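Local coordinates for cell surface protein (Putative S-layer protein) (Clostridioides difficile R20291, PDB 5NJL) that mediates cell adhesion in vitro and probably acts as a cell-wall adhesin associated with the surface layer, at residues D215-P221 / I272-S278. Coordinates in Å, arbitrary orientation, origin at the centre of the assembly. Residues are numbered along the deposited sequence.
Sequences DLNTVSP and IELTVES
Strands 215-219 and 272-278 run parallel, their axes 4.6 Å apart at closest approach and inclined by 19°, in a four-stranded mixed sheet; strand 271-278 pairs antiparallel with 258-265 on its other side, so the contact attaches edge strand 215-219 to that sheet. Asp215 pairs with Ile272 and the register continues without a bulge to Val219 with Val276. Five hydrogen bonds form the parallel ladder: Glu273 N to Asp215 O (3.0 Å), Asn217 N to Glu273 O (3.2 Å), Thr275 N to Asn217 O (2.7 Å), Val219 N to Thr275 O (2.7 Å) and Glu277 N to Val219 O (3.0 Å). Beta-branched Thr218, Val219, Thr275 and Val276 suit this extended backbone. On one face Val219 CG1 lies 3.7 Å from Leu274 CD1 and Val219 CG2 3.9 Å from Val276 CG2. The face of Leu216, Thr218, Glu273 and Thr275 is more polar; Glu273 forms a salt bridge with Lys212. Ser220 (p) N-caps the following helix through Asp223 N. Pro221 suits the next position, where no N-H is needed; Pro221 CD packs 3.7 Å from Ser278 CB.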
loop_
_atom_site.group_PDB
_atom_site.type_symbol
_atom_site.label_atom_id
_atom_site.label_comp_id
_atom_site.label_asym_id
_atom_site.label_seq_id
_atom_site.Cartn_x
_atom_site.Cartn_y
_atom_site.Cartn_z
ATOM N N ASP A 215 -22.535 19.691 4.286
ATOM C CA ASP A 215 -22.122 20.655 3.272
ATOM C C ASP A 215 -20.805 21.187 3.808
ATOM O O ASP A 215 -20.773 21.801 4.886
ATOM C CB ASP A 215 -23.188 21.767 3.136
ATOM C CG ASP A 215 -22.951 22.701 1.934
ATOM O OD1 ASP A 215 -21.820 22.786 1.409
ATOM O OD2 ASP A 215 -23.911 23.374 1.522
ATOM N N LEU A 216 -19.722 20.958 3.071
ATOM C CA LEU A 216 -18.365 21.187 3.581
ATOM C C LEU A 216 -17.748 22.482 3.060
ATOM O O LEU A 216 -17.932 22.861 1.892
ATOM C CB LEU A 216 -17.449 20.029 3.177
ATOM C CG LEU A 216 -17.955 18.630 3.523
ATOM C CD1 LEU A 216 -17.017 17.589 2.914
ATOM C CD2 LEU A 216 -18.093 18.452 5.025
ATOM N N ASN A 217 -17.003 23.145 3.936
ATOM C CA ASN A 217 -16.330 24.375 3.584
ATOM C C ASN A 217 -15.186 24.589 4.553
ATOM O O ASN A 217 -15.274 24.182 5.705
ATOM C CB ASN A 217 -17.319 25.549 3.632
ATOM C CG ASN A 217 -17.039 26.579 2.570
ATOM O OD1 ASN A 217 -16.624 27.704 2.874
ATOM N ND2 ASN A 217 -17.248 26.198 1.307
ATOM N N THR A 218 -14.113 25.215 4.068
ATOM C CA THR A 218 -12.924 25.511 4.875
ATOM C C THR A 218 -12.650 27.016 4.860
ATOM O O THR A 218 -12.624 27.635 3.797
ATOM C CB THR A 218 -11.671 24.778 4.354
ATOM O OG1 THR A 218 -11.945 23.379 4.218
ATOM C CG2 THR A 218 -10.503 24.951 5.315
ATOM N N VAL A 219 -12.426 27.583 6.044
ATOM C CA VAL A 219 -12.229 29.021 6.218
ATOM C C VAL A 219 -11.006 29.289 7.098
ATOM O O VAL A 219 -10.439 28.369 7.678
ATOM C CB VAL A 219 -13.475 29.685 6.857
ATOM C CG1 VAL A 219 -14.679 29.549 5.934
ATOM C CG2 VAL A 219 -13.792 29.094 8.232
ATOM N N SER A 220 -10.614 30.558 7.180
ATOM C CA SER A 220 -9.563 31.012 8.107
ATOM C C SER A 220 -10.221 31.455 9.414
ATOM O O SER A 220 -11.418 31.725 9.422
ATOM C CB SER A 220 -8.781 32.180 7.488
ATOM O OG SER A 220 -9.653 33.254 7.163
ATOM N N PRO A 221 -9.452 31.535 10.522
ATOM C CA PRO A 221 -10.042 32.044 11.777
ATOM C C PRO A 221 -10.421 33.518 11.679
ATOM O O PRO A 221 -11.360 33.955 12.354
ATOM C CB PRO A 221 -8.927 31.841 12.815
ATOM C CG PRO A 221 -7.668 31.733 12.029
ATOM C CD PRO A 221 -8.037 31.150 10.695
ATOM N N ILE A 272 -24.097 21.435 8.113
ATOM C CA ILE A 272 -22.887 22.103 7.680
ATOM C C ILE A 272 -21.718 21.537 8.474
ATOM O O ILE A 272 -21.850 21.247 9.669
ATOM C CB ILE A 272 -22.949 23.620 7.952
ATOM C CG1 ILE A 272 -24.206 24.256 7.339
ATOM C CG2 ILE A 272 -21.667 24.318 7.499
ATOM C CD1 ILE A 272 -24.365 24.126 5.849
ATOM N N GLU A 273 -20.570 21.383 7.810
ATOM C CA GLU A 273 -19.322 21.219 8.537
ATOM C C GLU A 273 -18.284 22.169 8.010
ATOM O O GLU A 273 -17.867 22.107 6.844
ATOM C CB GLU A 273 -18.756 19.804 8.502
ATOM C CG GLU A 273 -17.570 19.698 9.448
ATOM C CD GLU A 273 -16.719 18.478 9.196
ATOM O OE1 GLU A 273 -16.045 18.438 8.137
ATOM O OE2 GLU A 273 -16.727 17.587 10.062
ATOM N N LEU A 274 -17.835 23.017 8.914
ATOM C CA LEU A 274 -16.947 24.090 8.588
ATOM C C LEU A 274 -15.589 23.714 9.174
ATOM O O LEU A 274 -15.474 23.479 10.371
ATOM C CB LEU A 274 -17.480 25.369 9.230
ATOM C CG LEU A 274 -16.851 26.692 8.822
ATOM C CD1 LEU A 274 -16.693 26.806 7.310
ATOM C CD2 LEU A 274 -17.710 27.826 9.380
ATOM N N THR A 275 -14.584 23.652 8.312
ATOM C CA THR A 275 -13.206 23.462 8.745
ATOM C C THR A 275 -12.562 24.844 8.920
ATOM O O THR A 275 -12.604 25.676 8.017
ATOM C CB THR A 275 -12.441 22.605 7.722
ATOM O OG1 THR A 275 -13.105 21.339 7.592
ATOM C CG2 THR A 275 -11.011 22.367 8.162
ATOM N N VAL A 276 -12.015 25.090 10.104
ATOM C CA VAL A 276 -11.314 26.343 10.394
ATOM C C VAL A 276 -9.807 26.054 10.537
ATOM O O VAL A 276 -9.381 25.439 11.526
ATOM C CB VAL A 276 -11.852 26.995 11.676
ATOM C CG1 VAL A 276 -11.170 28.351 11.912
ATOM C CG2 VAL A 276 -13.373 27.132 11.609
ATOM N N GLU A 277 -9.022 26.503 9.554
ATOM C CA GLU A 277 -7.589 26.193 9.496
ATOM C C GLU A 277 -6.693 27.429 9.430
ATOM O O GLU A 277 -7.052 28.445 8.815
ATOM C CB GLU A 277 -7.282 25.245 8.327
ATOM C CG GLU A 277 -7.256 25.863 6.937
ATOM C CD GLU A 277 -7.124 24.820 5.841
ATOM O OE1 GLU A 277 -7.158 25.211 4.654
ATOM O OE2 GLU A 277 -6.989 23.615 6.159
ATOM N N SER A 278 -5.518 27.296 10.052
ATOM C CA SER A 278 -4.548 28.382 10.207
ATOM C C SER A 278 -3.135 27.850 10.500
ATOM O O SER A 278 -2.960 26.961 11.351
ATOM C CB SER A 278 -4.973 29.282 11.367
ATOM O OG SER A 278 -4.192 30.462 11.417
#